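Local coordinates for thymidylate synthase ThyX (Streptomyces cacaoi subsp. asoensis, PDB 4P5A), which methylates UMP and dUMP, probably with methylenetetrahydrofolate as the carbon donor and with NADPH and reduced FAD (FADH2) as reductants, at residues B[11-16]-B[73-78]; B[25-30]-B[51-56]; B[55-60]-B[229-234]; B[104-109]-B[167-172]; B[197-202]-B[234-239]. All coordinates share one frame; numbering follows the deposited sequence.

Interaction 1. Residues B[11-16]-B[73-78]; sequences DITVEL and LVRAPI
Ile-12 makes the tightest apolar fit here. Its CG1 arm runs across the ring of Pro-77 at about a right angle, and CD1 rests 3.5 Å from Pro-77 CD. Its other branch, CG2, fits beside the small Ala-76, with CG2 4.0 Å from Ala-76 CB. Val-14 and Val-74 share the next position along this face. Val-14 CG2 and Val-74 CG2 meet more loosely, 4.4 Å apart, and Val-74 also touches Met-216 of helix 207-223.

The backbones form an antiparallel ladder at one edge of a four-stranded antiparallel sheet, where strand 13-20 is the outermost strand within the chain. Thr-13 and Arg-75 exchange two N-H...O bonds. Glu-15 and Leu-73 exchange two more, of which Leu-73 N to Glu-15 O is the straightest, at 168°.

On the other face, Thr-13 and Arg-75 lie side by side. Thr-13 OG1 takes the crowded position between N and the carbonyl carbon and comes within 3.4 Å of Arg-75 CB. A water sits beside this hydroxyl. It accepts from Thr-13 OG1 at 2.6 Å and donates to Leu-73 O and Glu-15 OE1. Leu-73 runs alongside Glu-15, and Leu-73 also packs on Val-32 of a neighbouring subunit.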
# COMPACT_ATOMS: atom_id res chain seq x y z
N ASP B 11 -32.19 -3.29 0.23
CA ASP B 11 -31.31 -4.45 0.01
C ASP B 11 -29.90 -3.91 -0.30
O ASP B 11 -29.73 -2.78 -0.78
CB ASP B 11 -31.77 -5.33 -1.15
CG ASP B 11 -31.96 -4.56 -2.46
OD1 ASP B 11 -32.13 -3.31 -2.45
OD2 ASP B 11 -31.95 -5.21 -3.53
N ILE B 12 -28.94 -4.73 0.01
CA ILE B 12 -27.55 -4.39 -0.28
C ILE B 12 -27.06 -5.62 -0.98
O ILE B 12 -27.23 -6.72 -0.44
CB ILE B 12 -26.81 -4.36 1.02
CG1 ILE B 12 -27.34 -3.31 1.98
CG2 ILE B 12 -25.38 -3.95 0.71
CD1 ILE B 12 -27.03 -2.01 1.64
N THR B 13 -26.59 -5.48 -2.20
CA THR B 13 -26.28 -6.69 -2.97
C THR B 13 -24.81 -6.80 -3.31
O THR B 13 -24.11 -5.81 -3.48
CB THR B 13 -27.05 -6.78 -4.23
OG1 THR B 13 -26.60 -5.81 -5.10
CG2 THR B 13 -28.58 -6.56 -4.00
N VAL B 14 -24.35 -8.02 -3.33
CA VAL B 14 -22.94 -8.38 -3.60
C VAL B 14 -23.02 -9.59 -4.53
O VAL B 14 -23.76 -10.60 -4.26
CB VAL B 14 -22.22 -8.81 -2.32
CG1 VAL B 14 -20.90 -9.44 -2.64
CG2 VAL B 14 -22.02 -7.61 -1.35
N GLU B 15 -22.34 -9.48 -5.67
CA GLU B 15 -22.24 -10.68 -6.58
C GLU B 15 -20.78 -10.90 -6.83
O GLU B 15 -20.09 -9.98 -7.15
CB GLU B 15 -22.92 -10.38 -7.92
CG GLU B 15 -24.45 -10.14 -7.75
CD GLU B 15 -25.06 -9.34 -8.93
OE1 GLU B 15 -25.89 -8.43 -8.64
OE2 GLU B 15 -24.63 -9.60 -10.12
N LEU B 16 -20.36 -12.18 -6.89
CA LEU B 16 -18.97 -12.42 -7.31
C LEU B 16 -18.91 -12.39 -8.89
O LEU B 16 -19.63 -13.15 -9.59
CB LEU B 16 -18.52 -13.81 -6.78
CG LEU B 16 -17.12 -14.23 -7.24
CD1 LEU B 16 -16.11 -13.42 -6.41
CD2 LEU B 16 -16.90 -15.74 -6.88
N LEU B 73 -19.18 -7.32 -7.47
CA LEU B 73 -20.05 -6.20 -7.85
C LEU B 73 -20.91 -5.91 -6.65
O LEU B 73 -21.67 -6.79 -6.15
CB LEU B 73 -21.01 -6.62 -9.03
CG LEU B 73 -22.06 -5.57 -9.54
CD1 LEU B 73 -21.39 -4.29 -10.05
CD2 LEU B 73 -22.77 -6.25 -10.78
N VAL B 74 -20.84 -4.66 -6.17
CA VAL B 74 -21.51 -4.30 -4.94
C VAL B 74 -22.48 -3.14 -5.25
O VAL B 74 -22.13 -2.19 -5.89
CB VAL B 74 -20.47 -3.76 -3.90
CG1 VAL B 74 -21.19 -3.32 -2.57
CG2 VAL B 74 -19.42 -4.88 -3.58
N ARG B 75 -23.74 -3.26 -4.82
CA ARG B 75 -24.65 -2.16 -4.85
C ARG B 75 -25.10 -1.74 -3.44
O ARG B 75 -25.63 -2.58 -2.67
CB ARG B 75 -25.90 -2.56 -5.67
CG ARG B 75 -26.90 -1.37 -5.91
CD ARG B 75 -28.09 -1.78 -6.92
NE ARG B 75 -27.66 -2.85 -7.82
CZ ARG B 75 -27.12 -2.68 -9.03
NH1 ARG B 75 -26.98 -1.46 -9.56
NH2 ARG B 75 -26.73 -3.73 -9.73
N ALA B 76 -24.86 -0.48 -3.06
CA ALA B 76 -25.06 -0.10 -1.65
C ALA B 76 -25.18 1.41 -1.67
O ALA B 76 -24.67 2.07 -2.61
CB ALA B 76 -23.81 -0.56 -0.76
N PRO B 77 -25.76 2.01 -0.57
CA PRO B 77 -25.84 3.44 -0.44
C PRO B 77 -24.45 4.05 -0.24
O PRO B 77 -23.53 3.37 0.27
CB PRO B 77 -26.73 3.64 0.80
CG PRO B 77 -26.54 2.37 1.63
CD PRO B 77 -26.35 1.26 0.57
N ILE B 78 -24.28 5.26 -0.69
CA ILE B 78 -22.98 5.93 -0.54
C ILE B 78 -22.39 5.87 0.89
O ILE B 78 -21.19 5.62 1.04
CB ILE B 78 -23.15 7.42 -0.97
CG1 ILE B 78 -23.27 7.42 -2.49
CG2 ILE B 78 -21.92 8.29 -0.51
CD1 ILE B 78 -23.59 8.79 -3.04
O HOH W 1 -24.56 -6.46 -6.50

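Interaction 2. Residues B[25-30]-B[51-56]; sequences AVVKAA and GLIRYL
Tyr-55 O is the best-held polar atom, and two donors grip it. One is the backbone N of Ser-59, the other Ser-59 OG, which lies above the carbonyl plane at 3.0 Å from Tyr-55 O. No hydrogen bond passes between the two segments, so the contact itself is apolar.

Helices 23-30 and 48-58 cross steeply here. Their axes come within 10.1 Å, at an angle of 71°. Leu-52 and Leu-56, one turn apart, reach over with their CD1 methyls. Leu-52 CG is anti to the backbone N, while Leu-56 CG is anti to the carbonyl carbon.

Leu-52 CD1 crosses Val-27 obliquely and comes down on its backbone, 3.7 Å from Val-27 CA. The same methyl lies 3.9 Å from Ala-30 CB. Leu-56 CD1 also meets Ala-30 CB, at 4.0 Å. The small alanine thus takes both leucine tips. Leu-56 also slides past Val-26 in the opposite direction, with CD1 3.9 Å from Val-26 CG1. Ile-53 makes looser contacts with Val-26 and Val-27.

Leu-56 also packs on the loop residues His-61, which binds FAD, and Phe-65. Lys-28 and Ala-29 lie against Tyr-178 of a neighbouring subunit. Ile-53 also packs on Val-226, Thr-227 and Ala-230 of helix 225-233, so helix 48-58 packs against both helices.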
# COMPACT_ATOMS: atom_id res chain seq x y z
N ALA B 25 -4.01 -22.52 -4.17
CA ALA B 25 -3.14 -21.38 -4.56
C ALA B 25 -2.29 -20.90 -3.37
O ALA B 25 -1.17 -20.39 -3.54
CB ALA B 25 -4.07 -20.18 -5.12
N VAL B 26 -2.84 -21.04 -2.16
CA VAL B 26 -2.07 -20.65 -0.96
C VAL B 26 -0.94 -21.59 -0.69
O VAL B 26 0.14 -21.17 -0.35
CB VAL B 26 -2.98 -20.69 0.26
CG1 VAL B 26 -2.23 -20.19 1.61
CG2 VAL B 26 -4.17 -19.83 0.01
N VAL B 27 -1.24 -22.93 -0.74
CA VAL B 27 -0.28 -23.97 -0.47
C VAL B 27 0.89 -23.85 -1.48
O VAL B 27 2.06 -23.97 -1.07
CB VAL B 27 -0.99 -25.37 -0.70
CG1 VAL B 27 0.08 -26.51 -0.69
CG2 VAL B 27 -2.13 -25.54 0.41
N LYS B 28 0.53 -23.62 -2.73
CA LYS B 28 1.62 -23.54 -3.81
C LYS B 28 2.52 -22.36 -3.50
O LYS B 28 3.73 -22.49 -3.64
CB LYS B 28 1.02 -23.39 -5.19
CG LYS B 28 0.40 -24.75 -5.71
CD LYS B 28 -0.29 -24.53 -7.05
CE LYS B 28 0.50 -25.09 -8.25
NZ LYS B 28 0.00 -24.60 -9.63
N ALA B 29 1.93 -21.20 -3.17
CA ALA B 29 2.73 -19.96 -2.88
C ALA B 29 3.56 -20.20 -1.66
O ALA B 29 4.76 -19.95 -1.63
CB ALA B 29 1.82 -18.78 -2.65
N ALA B 30 2.99 -20.84 -0.63
CA ALA B 30 3.73 -21.09 0.59
C ALA B 30 4.92 -22.07 0.44
O ALA B 30 5.98 -21.86 1.11
CB ALA B 30 2.82 -21.66 1.72
N GLY B 51 -3.58 -28.84 7.27
CA GLY B 51 -2.38 -28.65 8.14
C GLY B 51 -1.54 -27.40 7.86
O GLY B 51 -1.25 -26.62 8.79
N LEU B 52 -1.22 -27.18 6.60
CA LEU B 52 -0.37 -26.07 6.25
C LEU B 52 -1.12 -24.72 6.47
O LEU B 52 -0.56 -23.75 7.03
CB LEU B 52 0.01 -26.22 4.81
CG LEU B 52 1.16 -25.27 4.31
CD1 LEU B 52 1.05 -24.95 2.87
CD2 LEU B 52 2.08 -24.51 5.23
N ILE B 53 -2.37 -24.70 6.09
CA ILE B 53 -3.14 -23.44 6.16
C ILE B 53 -3.32 -23.09 7.61
O ILE B 53 -3.25 -21.93 7.94
CB ILE B 53 -4.44 -23.57 5.39
CG1 ILE B 53 -4.04 -23.42 3.86
CG2 ILE B 53 -5.53 -22.53 5.79
CD1 ILE B 53 -5.15 -23.71 2.85
N ARG B 54 -3.59 -24.07 8.46
CA ARG B 54 -3.74 -23.76 9.92
C ARG B 54 -2.46 -23.26 10.51
O ARG B 54 -2.50 -22.27 11.26
CB ARG B 54 -4.31 -24.95 10.67
CG ARG B 54 -5.79 -25.26 10.28
CD ARG B 54 -6.25 -26.60 10.98
NE ARG B 54 -6.02 -26.66 12.46
CZ ARG B 54 -6.83 -26.15 13.40
NH1 ARG B 54 -6.54 -26.36 14.73
NH2 ARG B 54 -7.95 -25.47 13.06
N TYR B 55 -1.34 -23.80 10.10
CA TYR B 55 -0.04 -23.36 10.53
C TYR B 55 0.20 -21.92 10.07
O TYR B 55 0.59 -21.03 10.87
CB TYR B 55 1.07 -24.27 9.99
CG TYR B 55 2.44 -23.64 10.15
CD1 TYR B 55 3.10 -23.62 11.41
CD2 TYR B 55 3.08 -23.06 9.07
CE1 TYR B 55 4.40 -22.98 11.53
CE2 TYR B 55 4.33 -22.43 9.17
CZ TYR B 55 4.99 -22.38 10.39
OH TYR B 55 6.23 -21.74 10.42
N LEU B 56 -0.10 -21.63 8.80
CA LEU B 56 0.14 -20.23 8.40
C LEU B 56 -0.76 -19.30 9.14
O LEU B 56 -0.35 -18.15 9.41
CB LEU B 56 -0.16 -20.02 6.88
CG LEU B 56 0.69 -20.92 5.97
CD1 LEU B 56 0.10 -21.02 4.58
CD2 LEU B 56 2.17 -20.48 5.91

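Interaction 3. Residues B[55-60]-B[229-234]; sequences YLMRSR and EAFTAF
This is apolar packing between the C-terminal ends of two helices, 48-58 and 225-233, with no hydrogen bond across it. Helix 48-58 closes in a Schellman motif. Arg-60 has positive phi, and its N bonds weakly to Met-57 O.

Met-57 does most of the joining. Its CG is anti to the backbone N, and the chain then bends at both chi2 (57°) and chi3 (73°). The bends fold the thioether along the last turns of the other helix. Met-57 CG lies 3.5 Å from Ala-230 O, and CE lies 4.0 Å from Ala-230 CB. The sulfur stands at the edge of the Phe-231 ring, near its plane. Met-57 and Phe-231 both touch Met-187 of helix 183-193, which carries the FAD-pocket residues Arg-184 and His-188.

Phe-234 is the first residue beyond its helix, and its ring turns back toward helix 48-58. Met-57 CG meets the ring obliquely, 3.7 Å from Phe-234 CD2. Arg-58 comes alongside, pointing the same way, with CG in the crowded position between N and the carbonyl carbon. Its CB makes a CH-pi contact over one face of the Phe-234 ring, 3.9 Å from the ring centroid and 20° off the normal.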
# COMPACT_ATOMS: atom_id res chain seq x y z
N TYR B 55 -1.34 -23.80 10.10
CA TYR B 55 -0.04 -23.36 10.53
C TYR B 55 0.20 -21.92 10.07
O TYR B 55 0.59 -21.03 10.87
CB TYR B 55 1.07 -24.27 9.99
CG TYR B 55 2.44 -23.64 10.15
CD1 TYR B 55 3.10 -23.62 11.41
CD2 TYR B 55 3.08 -23.06 9.07
CE1 TYR B 55 4.40 -22.98 11.53
CE2 TYR B 55 4.33 -22.43 9.17
CZ TYR B 55 4.99 -22.38 10.39
OH TYR B 55 6.23 -21.74 10.42
N LEU B 56 -0.10 -21.63 8.80
CA LEU B 56 0.14 -20.23 8.40
C LEU B 56 -0.76 -19.30 9.14
O LEU B 56 -0.35 -18.15 9.41
CB LEU B 56 -0.16 -20.02 6.88
CG LEU B 56 0.69 -20.92 5.97
CD1 LEU B 56 0.10 -21.02 4.58
CD2 LEU B 56 2.17 -20.48 5.91
N MET B 57 -2.01 -19.69 9.41
CA MET B 57 -3.02 -18.78 10.01
C MET B 57 -2.56 -18.49 11.38
O MET B 57 -2.62 -17.33 11.82
CB MET B 57 -4.41 -19.47 10.03
CG MET B 57 -5.73 -18.69 10.36
SD MET B 57 -5.99 -17.30 9.27
CE MET B 57 -6.46 -18.21 7.72
N ARG B 58 -2.07 -19.50 12.11
CA ARG B 58 -1.74 -19.21 13.52
C ARG B 58 -0.39 -18.53 13.72
O ARG B 58 -0.20 -17.84 14.73
CB ARG B 58 -1.99 -20.42 14.39
CG ARG B 58 -0.84 -21.32 14.45
CD ARG B 58 -1.17 -22.59 15.33
NE ARG B 58 0.03 -23.42 15.28
CZ ARG B 58 0.22 -24.49 14.50
NH1 ARG B 58 1.40 -25.12 14.55
NH2 ARG B 58 -0.77 -24.98 13.72
N SER B 59 0.48 -18.67 12.73
CA SER B 59 1.78 -18.06 12.70
C SER B 59 1.71 -16.67 12.02
O SER B 59 2.74 -16.01 11.92
CB SER B 59 2.76 -18.90 11.89
OG SER B 59 2.89 -20.15 12.52
N ARG B 60 0.50 -16.22 11.66
CA ARG B 60 0.30 -14.92 10.92
C ARG B 60 1.26 -14.84 9.74
O ARG B 60 1.85 -13.73 9.43
CB ARG B 60 0.56 -13.71 11.86
CG ARG B 60 -0.43 -13.65 13.00
CD ARG B 60 -0.29 -12.25 13.70
NE ARG B 60 1.10 -12.15 14.19
CZ ARG B 60 1.51 -11.05 14.85
NH1 ARG B 60 2.77 -10.97 15.30
NH2 ARG B 60 0.63 -10.04 14.96
N GLU B 229 -12.44 -21.92 6.99
CA GLU B 229 -12.54 -22.61 8.28
C GLU B 229 -11.45 -22.23 9.22
O GLU B 229 -11.72 -21.98 10.45
CB GLU B 229 -12.52 -24.15 8.15
CG GLU B 229 -13.76 -24.60 7.48
CD GLU B 229 -15.03 -24.46 8.29
OE1 GLU B 229 -15.19 -25.31 9.24
OE2 GLU B 229 -15.90 -23.57 7.95
N ALA B 230 -10.23 -22.15 8.72
CA ALA B 230 -9.07 -21.77 9.58
C ALA B 230 -9.20 -20.32 10.10
O ALA B 230 -8.86 -20.03 11.24
CB ALA B 230 -7.71 -21.90 8.76
N PHE B 231 -9.65 -19.39 9.24
CA PHE B 231 -9.79 -18.00 9.67
C PHE B 231 -10.71 -17.95 10.89
O PHE B 231 -10.43 -17.25 11.85
CB PHE B 231 -10.48 -17.28 8.55
CG PHE B 231 -10.78 -15.79 8.84
CD1 PHE B 231 -12.13 -15.34 8.73
CD2 PHE B 231 -9.72 -14.89 9.19
CE1 PHE B 231 -12.49 -13.96 8.96
CE2 PHE B 231 -10.10 -13.54 9.46
CZ PHE B 231 -11.42 -13.08 9.34
N THR B 232 -11.84 -18.66 10.82
CA THR B 232 -12.76 -18.60 11.98
C THR B 232 -12.22 -19.36 13.18
O THR B 232 -12.32 -18.84 14.31
CB THR B 232 -14.16 -19.06 11.56
OG1 THR B 232 -14.74 -17.98 10.81
CG2 THR B 232 -15.12 -19.21 12.77
N ALA B 233 -11.53 -20.43 12.94
CA ALA B 233 -10.94 -21.26 14.05
C ALA B 233 -9.95 -20.46 14.86
O ALA B 233 -9.82 -20.69 16.11
CB ALA B 233 -10.24 -22.45 13.51
N PHE B 234 -9.21 -19.57 14.19
CA PHE B 234 -8.22 -18.79 14.91
C PHE B 234 -8.62 -17.40 15.40
O PHE B 234 -7.73 -16.58 15.73
CB PHE B 234 -6.92 -18.80 14.15
CG PHE B 234 -6.26 -20.20 14.20
CD1 PHE B 234 -5.68 -20.68 15.44
CD2 PHE B 234 -6.36 -21.06 13.11
CE1 PHE B 234 -5.12 -21.97 15.54
CE2 PHE B 234 -5.75 -22.31 13.14
CZ PHE B 234 -5.16 -22.81 14.36

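Interaction 4. Residues B[104-109]-B[167-172]; sequences AAFYVP and LVLPVS
The short strand 105-107, which pairs in parallel with strand 7-9, here meets the loop that leads into strand 174-181. One backbone bond ties them. Tyr-107 N donates to Ser-172 O at 2.9 Å, nearly straight at 161°. The donor sits above the carbonyl plane, 33° out of it, so it does not follow a lone pair.

The tight part is around this bond. Phe-106 CG is anti to the carbonyl carbon, which places the ring against Pro-170. Ring and proline cross at about a right angle, with Phe-106 CD2 3.7 Å from Pro-170 CG. Ser-172 OG, in the crowded position between N and the carbonyl carbon, reaches the same ring atom obliquely, 4.0 Å from Phe-106 CD2; it also makes a weak hydrogen bond to Leu-167 O of a neighbouring subunit. Phe-106 is further packed by Tyr-145 and Phe-149 of helix 131-157.

The contact loosens toward Leu-169, whose CD2 lies at the edge of the ring, 4.4 Å from Phe-106 CE2. It is looser still at Ala-105, which is partly exposed and turns its methyl away. Leu-169 is close to Arg-166, which contacts the bound bromo-UMP. Leu-167 of a neighbouring subunit packs on Tyr-107 and Pro-170, and the Tyr-107 hydroxyl bonds to Glu-208. Phe-106 CA makes a CA-H...O contact with Ser-172 O at 3.6 Å.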
# COMPACT_ATOMS: atom_id res chain seq x y z
N ALA B 104 -32.97 7.05 -9.27
CA ALA B 104 -33.71 7.51 -8.11
C ALA B 104 -33.90 6.38 -7.12
O ALA B 104 -34.99 6.12 -6.69
CB ALA B 104 -35.09 8.11 -8.53
N ALA B 105 -32.81 5.72 -6.71
CA ALA B 105 -32.94 4.62 -5.75
C ALA B 105 -32.23 5.02 -4.52
O ALA B 105 -31.04 5.48 -4.60
CB ALA B 105 -32.41 3.34 -6.29
N PHE B 106 -32.89 4.85 -3.37
CA PHE B 106 -32.40 5.42 -2.08
C PHE B 106 -32.59 4.35 -1.04
O PHE B 106 -33.62 3.62 -1.04
CB PHE B 106 -33.15 6.73 -1.65
CG PHE B 106 -33.06 7.78 -2.63
CD1 PHE B 106 -34.04 7.94 -3.58
CD2 PHE B 106 -31.88 8.56 -2.72
CE1 PHE B 106 -33.94 8.86 -4.58
CE2 PHE B 106 -31.75 9.55 -3.76
CZ PHE B 106 -32.80 9.71 -4.66
N TYR B 107 -31.63 4.22 -0.11
CA TYR B 107 -31.72 3.21 0.90
C TYR B 107 -32.54 3.66 2.15
O TYR B 107 -32.35 4.76 2.69
CB TYR B 107 -30.26 2.82 1.40
CG TYR B 107 -30.23 1.85 2.56
CD1 TYR B 107 -30.06 2.33 3.89
CD2 TYR B 107 -30.40 0.47 2.36
CE1 TYR B 107 -30.06 1.46 4.96
CE2 TYR B 107 -30.40 -0.43 3.45
CZ TYR B 107 -30.25 0.06 4.72
OH TYR B 107 -30.22 -0.79 5.82
N VAL B 108 -33.36 2.73 2.65
CA VAL B 108 -33.98 2.92 3.98
C VAL B 108 -33.86 1.59 4.67
O VAL B 108 -33.98 0.55 4.03
CB VAL B 108 -35.55 3.38 3.85
CG1 VAL B 108 -35.68 4.75 3.23
CG2 VAL B 108 -36.31 2.34 3.09
N PRO B 109 -33.66 1.58 5.98
CA PRO B 109 -33.49 0.30 6.67
C PRO B 109 -34.77 -0.53 6.63
O PRO B 109 -35.86 0.05 6.63
CB PRO B 109 -33.12 0.70 8.09
CG PRO B 109 -33.36 2.26 8.21
CD PRO B 109 -33.57 2.79 6.82
N LEU B 167 -25.04 17.66 -5.76
CA LEU B 167 -24.88 18.19 -4.41
C LEU B 167 -26.08 17.98 -3.48
O LEU B 167 -25.91 17.91 -2.27
CB LEU B 167 -24.50 19.64 -4.46
CG LEU B 167 -23.00 19.95 -4.40
CD1 LEU B 167 -22.28 19.10 -5.43
CD2 LEU B 167 -22.92 21.48 -4.79
N VAL B 168 -27.30 17.96 -4.05
CA VAL B 168 -28.49 17.87 -3.21
C VAL B 168 -28.87 16.43 -2.82
O VAL B 168 -29.79 16.24 -1.98
CB VAL B 168 -29.70 18.56 -3.93
CG1 VAL B 168 -29.34 20.08 -4.08
CG2 VAL B 168 -30.04 17.83 -5.21
N LEU B 169 -28.18 15.43 -3.39
CA LEU B 169 -28.59 13.99 -3.16
C LEU B 169 -27.99 13.47 -1.86
O LEU B 169 -26.84 13.84 -1.50
CB LEU B 169 -28.21 13.05 -4.34
CG LEU B 169 -28.82 13.47 -5.70
CD1 LEU B 169 -28.31 12.60 -6.74
CD2 LEU B 169 -30.29 13.28 -5.65
N PRO B 170 -28.75 12.62 -1.13
CA PRO B 170 -28.39 12.22 0.19
C PRO B 170 -27.36 11.09 0.14
O PRO B 170 -27.17 10.41 -0.91
CB PRO B 170 -29.71 11.65 0.73
CG PRO B 170 -30.45 11.15 -0.45
CD PRO B 170 -30.09 12.17 -1.51
N VAL B 171 -26.75 10.85 1.28
CA VAL B 171 -25.74 9.77 1.37
C VAL B 171 -26.37 8.39 1.32
O VAL B 171 -25.65 7.35 1.24
CB VAL B 171 -24.87 9.93 2.62
CG1 VAL B 171 -23.99 11.24 2.60
CG2 VAL B 171 -25.72 9.84 3.88
N SER B 172 -27.71 8.32 1.31
CA SER B 172 -28.42 7.08 1.13
C SER B 172 -28.63 6.67 -0.31
O SER B 172 -29.18 5.60 -0.59
CB SER B 172 -29.80 7.22 1.80
OG SER B 172 -30.49 8.27 1.07

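Interaction 5. Residues B[197-202]-B[234-239]; sequences PDAAYV and FGRVSP
Gly-235 O is the centre of this surface contact. Ala-200 N donates to it at 2.9 Å, in the carbonyl plane and on a lone pair, with a nearly straight N-H...O angle of 168°. A water lies 2.8 Å from Gly-235 O and accepts from Tyr-201 N, so it bridges the two loops.

Small side chains close in around this oxygen. Ala-199 CB and Ala-200 CB both touch it, the latter at 3.6 Å. Ala-200 CB also meets Val-237 CG2 at 3.7 Å. Val-237 CG2, anti to the carbonyl carbon, stands at the edge of the Tyr-201 ring, 4.1 Å from Tyr-201 CD2.

Further out, Arg-236 is steadied by several partners. Its NH1 forms a salt bridge with Glu-217 and a bond to Thr-232 OG1. Its NH2 bonds to Thr-194 OG1. Tyr-201 packs on Arg-60 of a neighbouring subunit, and Val-237 on Tyr-201 of that subunit.

The backbone itself sets the oxygen in place. Gly-235 has a positive phi of 99°, and its N bonds back to Thr-232 O. Arg-236 N reaches Phe-231 O. This is a Schellman motif that ends helix 225-233, with Gly-235 as its C-prime residue.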
# COMPACT_ATOMS: atom_id res chain seq x y z
N PRO B 197 -19.27 -11.73 18.34
CA PRO B 197 -18.92 -11.58 19.79
C PRO B 197 -17.92 -12.61 20.34
O PRO B 197 -17.30 -12.33 21.37
CB PRO B 197 -20.29 -11.71 20.51
CG PRO B 197 -21.27 -11.05 19.46
CD PRO B 197 -20.74 -11.69 18.11
N ASP B 198 -17.83 -13.75 19.64
CA ASP B 198 -16.84 -14.83 19.75
C ASP B 198 -15.38 -14.54 19.20
O ASP B 198 -14.43 -15.28 19.52
CB ASP B 198 -17.39 -16.04 18.92
CG ASP B 198 -17.79 -15.64 17.37
OD1 ASP B 198 -17.09 -16.13 16.36
OD2 ASP B 198 -18.83 -14.89 17.17
N ALA B 199 -15.21 -13.48 18.37
CA ALA B 199 -13.93 -13.24 17.66
C ALA B 199 -12.85 -12.81 18.62
O ALA B 199 -13.16 -12.30 19.76
CB ALA B 199 -14.13 -12.16 16.54
N ALA B 200 -11.59 -12.91 18.23
CA ALA B 200 -10.54 -12.44 19.11
C ALA B 200 -10.71 -10.94 19.40
O ALA B 200 -10.39 -10.43 20.53
CB ALA B 200 -9.20 -12.66 18.49
N TYR B 201 -11.16 -10.19 18.39
CA TYR B 201 -11.46 -8.72 18.56
C TYR B 201 -12.91 -8.47 18.16
O TYR B 201 -13.35 -8.87 17.09
CB TYR B 201 -10.54 -7.89 17.66
CG TYR B 201 -9.14 -7.98 18.11
CD1 TYR B 201 -8.67 -7.05 19.03
CD2 TYR B 201 -8.29 -9.00 17.63
CE1 TYR B 201 -7.36 -7.14 19.43
CE2 TYR B 201 -7.03 -9.10 18.02
CZ TYR B 201 -6.56 -8.16 18.98
OH TYR B 201 -5.25 -8.25 19.40
N VAL B 202 -13.67 -7.82 19.01
CA VAL B 202 -15.05 -7.60 18.68
C VAL B 202 -15.15 -6.21 18.04
O VAL B 202 -14.82 -5.20 18.67
CB VAL B 202 -15.99 -7.82 19.86
CG1 VAL B 202 -17.42 -7.64 19.44
CG2 VAL B 202 -15.72 -9.27 20.54
N PHE B 234 -9.21 -19.57 14.19
CA PHE B 234 -8.22 -18.79 14.91
C PHE B 234 -8.62 -17.40 15.40
O PHE B 234 -7.73 -16.58 15.73
CB PHE B 234 -6.92 -18.80 14.15
CG PHE B 234 -6.26 -20.20 14.20
CD1 PHE B 234 -5.68 -20.68 15.44
CD2 PHE B 234 -6.36 -21.06 13.11
CE1 PHE B 234 -5.12 -21.97 15.54
CE2 PHE B 234 -5.75 -22.31 13.14
CZ PHE B 234 -5.16 -22.81 14.36
N GLY B 235 -9.93 -17.14 15.44
CA GLY B 235 -10.43 -15.92 16.07
C GLY B 235 -10.75 -14.80 15.10
O GLY B 235 -10.97 -13.70 15.54
N ARG B 236 -10.72 -15.11 13.78
CA ARG B 236 -11.18 -14.11 12.73
C ARG B 236 -10.25 -12.93 12.66
O ARG B 236 -10.71 -11.77 12.49
CB ARG B 236 -12.64 -13.66 12.90
CG ARG B 236 -13.63 -14.87 12.80
CD ARG B 236 -15.12 -14.44 12.95
NE ARG B 236 -15.57 -13.48 11.93
CZ ARG B 236 -15.92 -13.83 10.69
NH1 ARG B 236 -15.86 -15.13 10.24
NH2 ARG B 236 -16.34 -12.88 9.90
N VAL B 237 -8.96 -13.25 12.75
CA VAL B 237 -7.85 -12.27 12.66
C VAL B 237 -7.12 -12.58 11.35
O VAL B 237 -6.81 -13.75 11.10
CB VAL B 237 -6.87 -12.43 13.85
CG1 VAL B 237 -5.78 -11.41 13.67
CG2 VAL B 237 -7.62 -12.19 15.15
N SER B 238 -6.89 -11.60 10.48
CA SER B 238 -6.12 -11.88 9.25
C SER B 238 -4.72 -12.24 9.61
O SER B 238 -4.11 -11.55 10.47
CB SER B 238 -6.11 -10.58 8.37
OG SER B 238 -5.56 -10.89 7.10
N PRO B 239 -4.15 -13.22 8.92
CA PRO B 239 -2.78 -13.56 9.08
C PRO B 239 -1.94 -12.43 8.38
O PRO B 239 -2.49 -11.63 7.56
CB PRO B 239 -2.67 -14.91 8.33
CG PRO B 239 -3.73 -14.80 7.18
CD PRO B 239 -4.87 -14.00 7.86
OXT PRO B 239 -0.73 -12.35 8.65
O HOH W 2 -10.97 -10.89 15.50

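In the fold
Interaction 1 lies nearest the centre of the chain and is the one built on a strand ladder. Interactions 2 and 3 are buried and apolar, and both use helix 48-58, on different faces; their centres are about 10 Å apart. Interaction 5 is a surface contact. It shares Phe-234 with interaction 3 and is held by one backbone bond and a water. Interaction 4 is buried too, but on the opposite side of the chain's centre from interactions 2, 3 and 5. It also has a single backbone bond, joined by ring packing. It touches interaction 1 where Pro-77 CB meets Tyr-107 CB, at 3.7 Å.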